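Local coordinates for proteophosphoglycan (Silicibacter pomeroyi DSS-3, PDB 2RE3), which is of unknown function but, as a member of the two-domain DUF1285 family with a repeated structural motif, is possibly involved in signal transduction, at residues V91-F96 and E152-R157; Q110-T115 and L176-S181; N128-A133 and P143-R148. One frame throughout, in Å; residues are numbered along the deposited sequence. Where two conformers were deposited one is given.

Interaction 1 of 3, residues V91-F96 and E152-R157; sequences VDDAPF and EALIDR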
ATOM      1  N   VAL A  91       8.906  -4.734   6.178  1.00 26.29           N
ATOM      2  CA  VAL A  91       7.630  -4.862   5.495  1.00 26.38           C
ATOM      3  C   VAL A  91       7.696  -6.114   4.644  1.00 27.58           C
ATOM      4  O   VAL A  91       8.567  -6.242   3.796  1.00 27.00           O
ATOM      5  CB  VAL A  91       7.302  -3.637   4.625  1.00 25.62           C
ATOM      6  CG1 VAL A  91       5.976  -3.848   3.932  1.00 20.30           C
ATOM      7  CG2 VAL A  91       7.309  -2.353   5.472  1.00 21.51           C
ATOM      8  N   ASP A  92       6.788  -7.046   4.905  1.00 28.17           N
ATOM      9  CA  ASP A  92       6.860  -8.344   4.291  1.00 27.46           C
ATOM     10  C   ASP A  92       6.615  -8.198   2.827  1.00 27.41           C
ATOM     11  O   ASP A  92       7.351  -8.748   2.039  1.00 26.34           O
ATOM     12  CB  ASP A  92       5.840  -9.301   4.900  1.00 27.24           C
ATOM     13  CG  ASP A  92       6.301  -9.853   6.232  1.00 31.65           C
ATOM     14  OD1 ASP A  92       7.477  -9.628   6.591  1.00 26.56           O
ATOM     15  OD2 ASP A  92       5.478 -10.496   6.921  1.00 33.13           O
ATOM     16  N   ASP A  93       5.586  -7.433   2.483  1.00 28.58           N
ATOM     17  CA  ASP A  93       5.188  -7.227   1.105  1.00 29.44           C
ATOM     18  C   ASP A  93       4.943  -5.726   0.835  1.00 27.74           C
ATOM     19  O   ASP A  93       5.884  -5.007   0.542  1.00 27.43           O
ATOM     20  CB  ASP A  93       3.965  -8.097   0.803  1.00 31.23           C
ATOM     21  CG  ASP A  93       3.685  -8.226  -0.674  1.00 31.52           C
ATOM     22  OD1 ASP A  93       4.397  -7.614  -1.476  1.00 32.87           O
ATOM     23  OD2 ASP A  93       2.755  -8.963  -1.038  1.00 39.08           O
ATOM     24  N   ALA A  94       3.707  -5.243   0.944  1.00 25.38           N
ATOM     25  CA  ALA A  94       3.443  -3.830   0.741  1.00 23.58           C
ATOM     26  C   ALA A  94       3.126  -3.239   2.101  1.00 24.45           C
ATOM     27  O   ALA A  94       2.689  -3.955   2.999  1.00 23.80           O
ATOM     28  CB  ALA A  94       2.304  -3.627  -0.227  1.00 19.68           C
ATOM     29  N   PRO A  95       3.394  -1.936   2.281  1.00 26.02           N
ATOM     30  CA  PRO A  95       3.036  -1.278   3.534  1.00 26.20           C
ATOM     31  C   PRO A  95       1.527  -1.187   3.776  1.00 25.58           C
ATOM     32  O   PRO A  95       1.089  -0.968   4.926  1.00 22.93           O
ATOM     33  CB  PRO A  95       3.649   0.114   3.386  1.00 26.74           C
ATOM     34  CG  PRO A  95       3.869   0.313   1.898  1.00 24.23           C
ATOM     35  CD  PRO A  95       4.106  -1.029   1.353  1.00 28.12           C
ATOM     36  N   PHE A  96       0.738  -1.348   2.712  1.00 24.85           N
ATOM     37  CA  PHE A  96      -0.727  -1.252   2.843  1.00 25.12           C
ATOM     38  C   PHE A  96      -1.468  -2.373   2.141  1.00 24.78           C
ATOM     39  O   PHE A  96      -0.937  -3.017   1.242  1.00 27.41           O
ATOM     40  CB  PHE A  96      -1.220   0.064   2.280  1.00 26.65           C
ATOM     41  CG  PHE A  96      -0.604   1.282   2.917  1.00 26.29           C
ATOM     42  CD1 PHE A  96      -0.860   1.594   4.236  1.00 23.89           C
ATOM     43  CD2 PHE A  96       0.167   2.147   2.166  1.00 28.36           C
ATOM     44  CE1 PHE A  96      -0.332   2.724   4.801  1.00 28.18           C
ATOM     45  CE2 PHE A  96       0.705   3.293   2.726  1.00 28.26           C
ATOM     46  CZ  PHE A  96       0.453   3.578   4.057  1.00 29.12           C
ATOM     47  N   GLU A 152       2.918   1.407  -1.659  1.00 24.61           N
ATOM     48  CA  GLU A 152       1.911   0.726  -2.397  1.00 25.61           C
ATOM     49  C   GLU A 152       0.984  -0.058  -1.491  1.00 26.04           C
ATOM     50  O   GLU A 152       1.365  -0.433  -0.398  1.00 25.07           O
ATOM     51  CB  GLU A 152       2.554  -0.234  -3.370  1.00 27.44           C
ATOM     52  CG  GLU A 152       3.202   0.431  -4.537  1.00 31.23           C
ATOM     53  CD  GLU A 152       3.756  -0.588  -5.504  1.00 29.44           C
ATOM     54  OE1 GLU A 152       4.555  -1.440  -5.064  1.00 27.80           O
ATOM     55  OE2 GLU A 152       3.371  -0.541  -6.689  1.00 26.72           O
ATOM     56  N   ALA A 153      -0.232  -0.298  -1.995  1.00 26.32           N
ATOM     57  CA  ALA A 153      -1.199  -1.171  -1.375  1.00 27.56           C
ATOM     58  C   ALA A 153      -1.344  -2.495  -2.185  1.00 29.15           C
ATOM     59  O   ALA A 153      -1.569  -2.491  -3.410  1.00 29.35           O
ATOM     60  CB  ALA A 153      -2.535  -0.457  -1.284  1.00 24.47           C
ATOM     61  N   LEU A 154      -1.229  -3.622  -1.496  1.00 27.04           N
ATOM     62  CA  LEU A 154      -1.582  -4.909  -2.079  1.00 27.08           C
ATOM     63  C   LEU A 154      -3.100  -4.985  -2.134  1.00 25.95           C
ATOM     64  O   LEU A 154      -3.766  -4.768  -1.117  1.00 22.00           O
ATOM     65  CB  LEU A 154      -1.052  -6.060  -1.235  1.00 26.33           C
ATOM     66  CG  LEU A 154      -1.305  -7.459  -1.770  1.00 29.13           C
ATOM     67  CD1 LEU A 154      -0.512  -7.687  -3.052  1.00 28.01           C
ATOM     68  CD2 LEU A 154      -0.924  -8.489  -0.706  1.00 26.46           C
ATOM     69  N   ILE A 155      -3.637  -5.298  -3.314  1.00 25.36           N
ATOM     70  CA  ILE A 155      -5.088  -5.370  -3.502  1.00 27.37           C
ATOM     71  C   ILE A 155      -5.578  -6.716  -2.948  1.00 26.19           C
ATOM     72  O   ILE A 155      -5.100  -7.751  -3.383  1.00 26.26           O
ATOM     73  CB  ILE A 155      -5.451  -5.182  -5.007  1.00 27.07           C
ATOM     74  CG1 ILE A 155      -5.075  -3.775  -5.466  1.00 25.86           C
ATOM     75  CG2 ILE A 155      -6.922  -5.363  -5.261  1.00 24.19           C
ATOM     76  CD1 ILE A 155      -4.918  -3.669  -6.948  1.00 27.81           C
ATOM     77  N   ASP A 156      -6.494  -6.689  -1.976  1.00 27.73           N
ATOM     78  CA  ASP A 156      -6.975  -7.928  -1.305  1.00 30.12           C
ATOM     79  C   ASP A 156      -7.942  -8.717  -2.195  1.00 30.92           C
ATOM     80  O   ASP A 156      -8.393  -8.203  -3.209  1.00 31.19           O
ATOM     81  CB  ASP A 156      -7.614  -7.620   0.061  1.00 29.69           C
ATOM     82  CG  ASP A 156      -9.021  -6.989  -0.048  1.00 34.19           C
ATOM     83  OD1 ASP A 156      -9.498  -6.754  -1.176  1.00 37.61           O
ATOM     84  OD2 ASP A 156      -9.667  -6.730   1.002  1.00 32.54           O
ATOM     85  N   ARG A 157      -8.252  -9.957  -1.807  1.00 34.26           N
ATOM     86  CA  ARG A 157      -9.069 -10.892  -2.630  1.00 35.14           C
ATOM     87  C   ARG A 157     -10.412 -10.291  -2.986  1.00 32.81           C
ATOM     88  O   ARG A 157     -10.793 -10.250  -4.150  1.00 30.95           O
ATOM     89  CB  ARG A 157      -9.314 -12.245  -1.924  1.00 38.94           C
ATOM     90  CG  ARG A 157      -8.069 -12.966  -1.341  1.00 44.64           C
ATOM     91  CD  ARG A 157      -6.870 -13.046  -2.322  1.00 48.87           C
ATOM     92  NE  ARG A 157      -7.025 -14.011  -3.426  1.00 51.52           N
ATOM     93  CZ  ARG A 157      -6.490 -13.879  -4.648  1.00 52.64           C
ATOM     94  NH1 ARG A 157      -5.771 -12.810  -4.981  1.00 52.12           N
ATOM     95  NH2 ARG A 157      -6.694 -14.828  -5.558  1.00 53.50           N
TER
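Ala94 lays its methyl group over the backbone of strand 151-155, with CB 3.3 Å from Glu152 O and 4.3 Å from Leu154 CB. Pro95 CD reaches the same carbonyl, so two apolar groups crowd round one oxygen. That oxygen also accepts a weak hydrogen bond from Phe96 N, 3.3 Å from Glu152 O. The firmer link is Leu154 N to Phe96 O at 2.8 Å, the donor lying above the carbonyl plane. Phe96 and Ala153 thus form a parallel bridge, their CB atoms 3.8 Å apart on one face of the sheet. Asp93 has CG anti to its backbone N (chi1 -165°), which carries OD2 to 3.7 Å from Leu154 CD2, the two side chains crossing at about a right angle. Of that carboxylate, OD1 bonds to Tyr144 OH and OD2 forms a salt bridge with Arg47. Glu152 CB is directed away from residues 91-96, and OE1 forms a salt bridge with Arg131. The contact is buried, its centre about 5 Å from that of the molecule, where the linker after strand 86-91 enters strand 96-104; strand 151-155 runs between that strand and 144-148, and Pro95 touches Phe78 on strand 77-81 of the other six-stranded sheet.

Interaction 2 of 3, residues Q110-T115 and L176-S181; sequences QVLTFT and LWSSGS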
ATOM      1  N   GLN A 110     -13.546   4.731 -17.319  1.00 27.91           N
ATOM      2  CA  GLN A 110     -13.827   4.389 -15.895  1.00 26.91           C
ATOM      3  C   GLN A 110     -12.709   4.847 -14.952  1.00 26.11           C
ATOM      4  O   GLN A 110     -11.568   4.946 -15.352  1.00 26.10           O
ATOM      5  CB  GLN A 110     -14.140   2.892 -15.712  1.00 26.15           C
ATOM      6  CG  GLN A 110     -13.043   2.050 -15.113  1.00 25.46           C
ATOM      7  CD  GLN A 110     -13.288   0.521 -15.171  1.00 26.12           C
ATOM      8  OE1 GLN A 110     -14.423   0.028 -15.055  1.00 21.70           O
ATOM      9  NE2 GLN A 110     -12.201  -0.228 -15.326  1.00 19.79           N
ATOM     10  N   VAL A 111     -13.069   5.160 -13.714  1.00 26.62           N
ATOM     11  CA  VAL A 111     -12.114   5.560 -12.682  1.00 26.78           C
ATOM     12  C   VAL A 111     -12.265   4.653 -11.445  1.00 26.06           C
ATOM     13  O   VAL A 111     -13.369   4.423 -10.926  1.00 26.96           O
ATOM     14  CB  VAL A 111     -12.302   7.053 -12.267  1.00 28.51           C
ATOM     15  CG1 VAL A 111     -11.234   7.464 -11.244  1.00 23.91           C
ATOM     16  CG2 VAL A 111     -12.250   7.958 -13.491  1.00 21.32           C
ATOM     17  N   LEU A 112     -11.146   4.131 -10.988  1.00 25.61           N
ATOM     18  CA  LEU A 112     -11.123   3.214  -9.848  1.00 25.72           C
ATOM     19  C   LEU A 112     -10.510   3.926  -8.646  1.00 24.20           C
ATOM     20  O   LEU A 112      -9.342   4.313  -8.682  1.00 26.75           O
ATOM     21  CB  LEU A 112     -10.318   1.941 -10.176  1.00 24.67           C
ATOM     22  CG  LEU A 112     -10.732   1.087 -11.379  1.00 23.96           C
ATOM     23  CD1 LEU A 112      -9.743  -0.092 -11.607  1.00 18.60           C
ATOM     24  CD2 LEU A 112     -12.116   0.562 -11.180  1.00 21.27           C
ATOM     25  N   THR A 113     -11.308   4.117  -7.594  1.00 25.34           N
ATOM     26  CA  THR A 113     -10.825   4.684  -6.337  1.00 24.76           C
ATOM     27  C   THR A 113     -10.720   3.602  -5.252  1.00 25.13           C
ATOM     28  O   THR A 113     -11.702   2.941  -4.881  1.00 27.26           O
ATOM     29  CB  THR A 113     -11.682   5.849  -5.883  1.00 24.59           C
ATOM     30  OG1 THR A 113     -11.589   6.875  -6.866  1.00 27.13           O
ATOM     31  CG2 THR A 113     -11.180   6.404  -4.542  1.00 23.58           C
ATOM     32  N   PHE A 114      -9.500   3.426  -4.763  1.00 25.44           N
ATOM     33  CA  PHE A 114      -9.204   2.417  -3.760  1.00 26.07           C
ATOM     34  C   PHE A 114      -9.138   3.051  -2.377  1.00 26.98           C
ATOM     35  O   PHE A 114      -8.723   4.202  -2.238  1.00 29.30           O
ATOM     36  CB  PHE A 114      -7.863   1.796  -4.049  1.00 26.83           C
ATOM     37  CG  PHE A 114      -7.844   0.919  -5.252  1.00 29.36           C
ATOM     38  CD1 PHE A 114      -7.612   1.442  -6.496  1.00 29.16           C
ATOM     39  CD2 PHE A 114      -8.031  -0.445  -5.129  1.00 30.22           C
ATOM     40  CE1 PHE A 114      -7.581   0.632  -7.591  1.00 31.45           C
ATOM     41  CE2 PHE A 114      -7.985  -1.258  -6.230  1.00 31.47           C
ATOM     42  CZ  PHE A 114      -7.767  -0.715  -7.464  1.00 31.61           C
ATOM     43  N   THR A 115      -9.553   2.290  -1.378  1.00 25.83           N
ATOM     44  CA  THR A 115      -9.383   2.626   0.014  1.00 26.66           C
ATOM     45  C   THR A 115      -8.525   1.530   0.642  1.00 28.06           C
ATOM     46  O   THR A 115      -8.758   0.329   0.358  1.00 28.69           O
ATOM     47  CB  THR A 115     -10.745   2.707   0.714  1.00 27.67           C
ATOM     48  OG1 THR A 115     -11.504   3.749   0.086  1.00 28.75           O
ATOM     49  CG2 THR A 115     -10.603   2.997   2.221  1.00 22.22           C
ATOM     50  N   LEU A 176      -6.929  -3.284 -16.463  1.00 25.78           N
ATOM     51  CA  LEU A 176      -7.888  -2.308 -15.909  1.00 23.84           C
ATOM     52  C   LEU A 176      -7.665  -0.916 -16.477  1.00 23.80           C
ATOM     53  O   LEU A 176      -6.540  -0.448 -16.532  1.00 23.11           O
ATOM     54  CB  LEU A 176      -7.805  -2.294 -14.372  1.00 23.15           C
ATOM     55  CG  LEU A 176      -8.305  -3.597 -13.715  1.00 21.38           C
ATOM     56  CD1 LEU A 176      -7.938  -3.625 -12.279  1.00 23.27           C
ATOM     57  CD2 LEU A 176      -9.784  -3.734 -13.880  1.00 14.51           C
ATOM     58  N   TRP A 177      -8.741  -0.307 -16.978  1.00 23.97           N
ATOM     59  CA  TRP A 177      -8.748   1.095 -17.327  1.00 23.33           C
ATOM     60  C   TRP A 177      -9.071   1.881 -16.085  1.00 24.06           C
ATOM     61  O   TRP A 177     -10.047   1.577 -15.419  1.00 24.78           O
ATOM     62  CB  TRP A 177      -9.817   1.389 -18.366  1.00 24.32           C
ATOM     63  CG  TRP A 177      -9.419   1.011 -19.755  1.00 24.48           C
ATOM     64  CD1 TRP A 177      -9.730  -0.141 -20.408  1.00 23.73           C
ATOM     65  CD2 TRP A 177      -8.625   1.781 -20.651  1.00 23.21           C
ATOM     66  NE1 TRP A 177      -9.182  -0.141 -21.658  1.00 22.63           N
ATOM     67  CE2 TRP A 177      -8.489   1.027 -21.838  1.00 22.61           C
ATOM     68  CE3 TRP A 177      -8.016   3.039 -20.571  1.00 24.92           C
ATOM     69  CZ2 TRP A 177      -7.785   1.497 -22.958  1.00 23.06           C
ATOM     70  CZ3 TRP A 177      -7.311   3.515 -21.690  1.00 24.33           C
ATOM     71  CH2 TRP A 177      -7.205   2.739 -22.866  1.00 21.96           C
ATOM     72  N   SER A 178      -8.245   2.867 -15.746  1.00 24.17           N
ATOM     73  CA  SER A 178      -8.628   3.865 -14.742  1.00 22.93           C
ATOM     74  C   SER A 178      -8.106   5.223 -15.133  1.00 21.96           C
ATOM     75  O   SER A 178      -6.972   5.334 -15.571  1.00 23.62           O
ATOM     76  CB  SER A 178      -8.104   3.491 -13.362  1.00 24.01           C
ATOM     77  OG  SER A 178      -8.596   4.392 -12.383  1.00 25.04           O
ATOM     78  N   SER A 179      -8.925   6.255 -14.979  1.00 21.85           N
ATOM     79  CA  SER A 179      -8.490   7.653 -15.219  1.00 23.43           C
ATOM     80  C   SER A 179      -7.873   7.851 -16.592  1.00 23.58           C
ATOM     81  O   SER A 179      -6.932   8.617 -16.717  1.00 23.63           O
ATOM     82  CB  SER A 179      -7.459   8.140 -14.177  1.00 21.51           C
ATOM     83  OG  SER A 179      -7.948   8.046 -12.860  1.00 26.02           O
ATOM     84  N   GLY A 180      -8.359   7.142 -17.607  1.00 24.11           N
ATOM     85  CA  GLY A 180      -7.801   7.273 -18.959  1.00 22.47           C
ATOM     86  C   GLY A 180      -6.534   6.505 -19.286  1.00 25.48           C
ATOM     87  O   GLY A 180      -6.013   6.648 -20.389  1.00 27.98           O
ATOM     88  N   SER A 181      -6.027   5.693 -18.353  1.00 25.46           N
ATOM     89  CA  SER A 181      -4.813   4.908 -18.570  1.00 25.38           C
ATOM     90  C   SER A 181      -5.117   3.421 -18.408  1.00 25.98           C
ATOM     91  O   SER A 181      -6.040   3.037 -17.693  1.00 28.40           O
ATOM     92  CB  SER A 181      -3.729   5.323 -17.569  1.00 26.91           C
ATOM     93  OG  SER A 181      -3.205   6.602 -17.854  1.00 26.17           O
TER
HETATM   94  O   HOH W   1     -10.243   4.959 -17.487  1.00 36.98           O
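Strands 111-115 and 176-178 cross almost perpendicularly, at 89° with their axes 5.9 Å apart, and a type I' turn from Ser178 to Ser181 folds residues 176-181 round the start of strand 111-115. This is a junction between two sheets, made by a few bonds at the crossing point instead of by a run of paired strands. Gln110 O accepts a hydrogen bond from Ser179 N at 3.0 Å, in the carbonyl plane, and Ser178 CA makes a CA-H...O contact with the same oxygen. A water bridges Gln110 O to Gly180 N, donating to the first and accepting from the second. The glutamine side chain runs extended beyond CG, with chi1 at 104°, away from a staggered position, and Gln110 NE2 donates to Trp177 O at 2.8 Å. That bond lies in both the amide and the carbonyl planes, on a lone pair of the oxygen; NE2 has a second acceptor in Leu166 O, so two bonds grip the nitrogen. Ser178 holds OG anti to its backbone N (chi1 -174°), where it accepts a nearly straight bond from Leu112 N at 2.9 Å and also hydrogen-bonds to Ala124 O. Ser179 OG shares that Ala124 carbonyl and lies 3.7 Å from Val111 CG1. Beside the polar links, Leu112 CD1 lies across the Leu176 side chain at about a right angle, 4.0 Å from Leu176 CD1 and as close to its CB. Leu163 of helix 157-164 packs on both leucines, while strands 96-104 and 121-123 flank strand 111-116 in its own sheet and strand 173-178 pairs with 168-170 and 181-185.

Interaction 3 of 3, residues N128-A133 and P143-R148; sequences NPIRMA and PYVHVR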
ATOM      1  N   ASN A 128      -1.030   7.194  -9.746  1.00 27.23           N
ATOM      2  CA  ASN A 128      -1.091   6.075  -8.847  1.00 26.33           C
ATOM      3  C   ASN A 128      -1.354   4.787  -9.663  1.00 28.07           C
ATOM      4  O   ASN A 128      -2.502   4.298  -9.736  1.00 27.01           O
ATOM      5  CB  ASN A 128      -2.204   6.305  -7.855  1.00 27.10           C
ATOM      6  CG  ASN A 128      -1.976   7.505  -6.975  1.00 28.57           C
ATOM      7  OD1 ASN A 128      -0.943   7.645  -6.314  1.00 38.30           O
ATOM      8  ND2 ASN A 128      -2.952   8.366  -6.937  1.00 22.18           N
ATOM      9  N   PRO A 129      -0.309   4.241 -10.311  1.00 27.02           N
ATOM     10  CA  PRO A 129      -0.588   3.133 -11.222  1.00 27.69           C
ATOM     11  C   PRO A 129      -0.874   1.842 -10.498  1.00 27.52           C
ATOM     12  O   PRO A 129      -0.484   1.690  -9.339  1.00 27.29           O
ATOM     13  CB  PRO A 129       0.687   3.017 -12.047  1.00 27.01           C
ATOM     14  CG  PRO A 129       1.751   3.529 -11.176  1.00 27.93           C
ATOM     15  CD  PRO A 129       1.116   4.588 -10.297  1.00 28.66           C
ATOM     16  N   ILE A 130      -1.603   0.966 -11.187  1.00 28.42           N
ATOM     17  CA  ILE A 130      -1.819  -0.421 -10.785  1.00 28.18           C
ATOM     18  C   ILE A 130      -0.708  -1.241 -11.418  1.00 29.78           C
ATOM     19  O   ILE A 130      -0.419  -1.073 -12.580  1.00 31.58           O
ATOM     20  CB  ILE A 130      -3.182  -0.939 -11.270  1.00 25.87           C
ATOM     21  CG1 ILE A 130      -4.287  -0.106 -10.617  1.00 26.10           C
ATOM     22  CG2 ILE A 130      -3.344  -2.404 -10.922  1.00 27.20           C
ATOM     23  CD1 ILE A 130      -5.655  -0.230 -11.248  1.00 25.47           C
ATOM     24  N   ARG A 131      -0.078  -2.118 -10.658  1.00 32.76           N
ATOM     25  CA  ARG A 131       1.047  -2.923 -11.157  1.00 34.62           C
ATOM     26  C   ARG A 131       0.650  -4.375 -11.050  1.00 35.52           C
ATOM     27  O   ARG A 131      -0.104  -4.723 -10.153  1.00 37.85           O
ATOM     28  CB  ARG A 131       2.242  -2.641 -10.255  1.00 35.78           C
ATOM     29  CG  ARG A 131       3.361  -3.623 -10.325  1.00 35.73           C
ATOM     30  CD  ARG A 131       4.622  -3.028  -9.747  1.00 35.73           C
ATOM     31  NE  ARG A 131       4.604  -2.974  -8.282  1.00 32.82           N
ATOM     32  CZ  ARG A 131       4.965  -3.978  -7.478  1.00 34.39           C
ATOM     33  NH1 ARG A 131       5.356  -5.158  -7.955  1.00 34.69           N
ATOM     34  NH2 ARG A 131       4.924  -3.812  -6.169  1.00 34.03           N
HETATM   35  N   MSE A 132       1.127  -5.209 -11.977  0.50 34.57           N
HETATM   36  CA  MSE A 132       0.946  -6.667 -11.873  0.50 32.56           C
HETATM   37  C   MSE A 132       2.199  -7.287 -11.284  0.50 35.92           C
HETATM   38  O   MSE A 132       3.302  -6.934 -11.687  0.50 36.01           O
HETATM   39  CB  MSE A 132       0.571  -7.336 -13.233  0.50 32.48           C
HETATM   40  CG  MSE A 132       1.448  -7.079 -14.492  0.50 27.35           C
HETATM   41 SE   MSE A 132       0.996  -8.204 -16.113  0.38 20.61          SE
HETATM   42  CE  MSE A 132       2.568  -7.635 -17.106  0.50 22.72           C
ATOM     43  N   ALA A 133       2.033  -8.157 -10.288  1.00 39.96           N
ATOM     44  CA  ALA A 133       3.121  -8.935  -9.768  1.00 42.92           C
ATOM     45  C   ALA A 133       2.464 -10.272  -9.578  1.00 47.58           C
ATOM     46  O   ALA A 133       1.242 -10.390  -9.726  1.00 47.63           O
ATOM     47  CB  ALA A 133       3.620  -8.366  -8.466  1.00 39.22           C
ATOM     48  N   PRO A 143      -1.750  -8.124  -7.510  1.00 37.34           N
ATOM     49  CA  PRO A 143      -1.571  -6.792  -8.031  1.00 35.18           C
ATOM     50  C   PRO A 143      -1.533  -5.742  -6.910  1.00 31.79           C
ATOM     51  O   PRO A 143      -2.160  -5.916  -5.867  1.00 29.88           O
ATOM     52  CB  PRO A 143      -2.821  -6.604  -8.883  1.00 35.11           C
ATOM     53  CG  PRO A 143      -3.873  -7.371  -8.175  1.00 36.78           C
ATOM     54  CD  PRO A 143      -3.171  -8.420  -7.302  1.00 39.02           C
ATOM     55  N   TYR A 144      -0.818  -4.653  -7.160  1.00 29.45           N
ATOM     56  CA  TYR A 144      -0.718  -3.540  -6.230  1.00 28.59           C
ATOM     57  C   TYR A 144      -1.263  -2.272  -6.841  1.00 28.25           C
ATOM     58  O   TYR A 144      -1.427  -2.197  -8.059  1.00 28.70           O
ATOM     59  CB  TYR A 144       0.732  -3.315  -5.884  1.00 26.44           C
ATOM     60  CG  TYR A 144       1.432  -4.540  -5.328  1.00 29.34           C
ATOM     61  CD1 TYR A 144       1.905  -5.529  -6.171  1.00 29.28           C
ATOM     62  CD2 TYR A 144       1.650  -4.695  -3.951  1.00 30.81           C
ATOM     63  CE1 TYR A 144       2.589  -6.639  -5.686  1.00 29.23           C
ATOM     64  CE2 TYR A 144       2.340  -5.811  -3.448  1.00 32.24           C
ATOM     65  CZ  TYR A 144       2.805  -6.778  -4.343  1.00 32.77           C
ATOM     66  OH  TYR A 144       3.469  -7.884  -3.914  1.00 30.24           O
ATOM     67  N   VAL A 145      -1.544  -1.279  -5.994  1.00 27.54           N
ATOM     68  CA  VAL A 145      -1.814   0.094  -6.441  1.00 25.24           C
ATOM     69  C   VAL A 145      -1.021   1.093  -5.590  1.00 25.92           C
ATOM     70  O   VAL A 145      -0.871   0.937  -4.379  1.00 25.72           O
ATOM     71  CB  VAL A 145      -3.314   0.443  -6.423  1.00 25.19           C
ATOM     72  CG1 VAL A 145      -3.930   0.297  -5.034  1.00 22.85           C
ATOM     73  CG2 VAL A 145      -3.527   1.860  -6.905  1.00 24.90           C
ATOM     74  N   HIS A 146      -0.468   2.096  -6.252  1.00 27.07           N
ATOM     75  CA  HIS A 146       0.306   3.129  -5.582  1.00 27.60           C
ATOM     76  C   HIS A 146      -0.638   4.040  -4.810  1.00 27.29           C
ATOM     77  O   HIS A 146      -1.706   4.427  -5.315  1.00 27.33           O
ATOM     78  CB  HIS A 146       1.078   3.923  -6.635  1.00 29.67           C
ATOM     79  CG  HIS A 146       1.905   5.056  -6.106  1.00 27.71           C
ATOM     80  ND1 HIS A 146       1.437   6.347  -6.068  1.00 26.80           N
ATOM     81  CD2 HIS A 146       3.192   5.110  -5.684  1.00 27.51           C
ATOM     82  CE1 HIS A 146       2.389   7.147  -5.610  1.00 29.16           C
ATOM     83  NE2 HIS A 146       3.466   6.424  -5.372  1.00 22.55           N
ATOM     84  N   VAL A 147      -0.260   4.341  -3.578  1.00 25.26           N
ATOM     85  CA  VAL A 147      -1.034   5.237  -2.709  1.00 26.33           C
ATOM     86  C   VAL A 147      -0.310   6.570  -2.609  1.00 26.98           C
ATOM     87  O   VAL A 147      -0.891   7.602  -2.904  1.00 28.24           O
ATOM     88  CB  VAL A 147      -1.166   4.650  -1.294  1.00 27.78           C
ATOM     89  CG1 VAL A 147      -1.985   5.595  -0.393  1.00 19.93           C
ATOM     90  CG2 VAL A 147      -1.708   3.212  -1.379  1.00 21.33           C
ATOM     91  N   ARG A 148       0.957   6.557  -2.183  1.00 25.65           N
ATOM     92  CA  ARG A 148       1.725   7.793  -2.162  1.00 26.05           C
ATOM     93  C   ARG A 148       3.205   7.532  -2.014  1.00 26.17           C
ATOM     94  O   ARG A 148       3.622   6.575  -1.352  1.00 28.21           O
ATOM     95  CB  ARG A 148       1.266   8.735  -1.023  1.00 27.49           C
ATOM     96  CG  ARG A 148       1.481   8.199   0.398  1.00 26.03           C
ATOM     97  CD  ARG A 148       1.260   9.290   1.479  1.00 26.80           C
ATOM     98  NE  ARG A 148       1.543   8.718   2.802  1.00 25.68           N
ATOM     99  CZ  ARG A 148       0.702   7.934   3.474  1.00 24.71           C
ATOM    100  NH1 ARG A 148      -0.505   7.680   2.989  1.00 25.70           N
ATOM    101  NH2 ARG A 148       1.049   7.421   4.655  1.00 26.05           N
TER
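An antiparallel pair at the margin of the second six-stranded mixed sheet, that of the C-terminal half, joins strand 130-131, outermost within this chain, to strand 144-148. Backbone hydrogen bonds set the register: Arg131 N donates to Tyr144 O and Tyr144 N to Arg131 O, a hydrogen-bonded pair, with Ile130 and Val145 facing each other as the next, non-hydrogen-bonded pair. His146 N extends the antiparallel bonding, 3.1 Å from Pro129 O.

Stacking and charge interactions lie on the sheet face that carries Arg131 and Tyr144. Arg131, bent at chi3, lays its guanidinium flat over one ring face, the planes 12° apart, in an off-centre cation-pi contact with NH2 3.5 Å from Tyr144 CD1. Glu152 holds that NH2, and Asp93 the Tyr144 OH. Ala133 CB comes in at the ring edge, 3.4 Å from Tyr144 CE1. An alanine in place of Tyr144 would remove the guanidinium's stacking surface and the hydroxyl bonded to Asp93, and would probably loosen the linker there.

Among side-chain hydrogen bonds, His146 ND1 donates to Asn128 OD1 at 2.7 Å, on a lone pair of the oxygen and only 7° out of the imidazole plane.

All three interactions reach the same six-stranded sheet. Interaction 1 joins its central parallel strands, 96-104 and 151-155, where the linker from the first sheet arrives; interaction 3 adds the two strands beyond, 144-148 and 130-131, centres about 9 Å apart, and two polar side-chain bonds tie them together. Interaction 2 lies at the N-terminal end of strand 111-116, about 18 Å from interaction 1 between centres, bringing in the three-stranded sheet. Ile130 CD1 packs between Leu112, Leu176 and Phe114 to connect it with interaction 3. Along the chain, interactions 1 and 2 interlock, and interaction 3 falls within the span of both, so sequence-distant contacts probably close the C-terminal half, with interaction 1 at its junction with the first sheet.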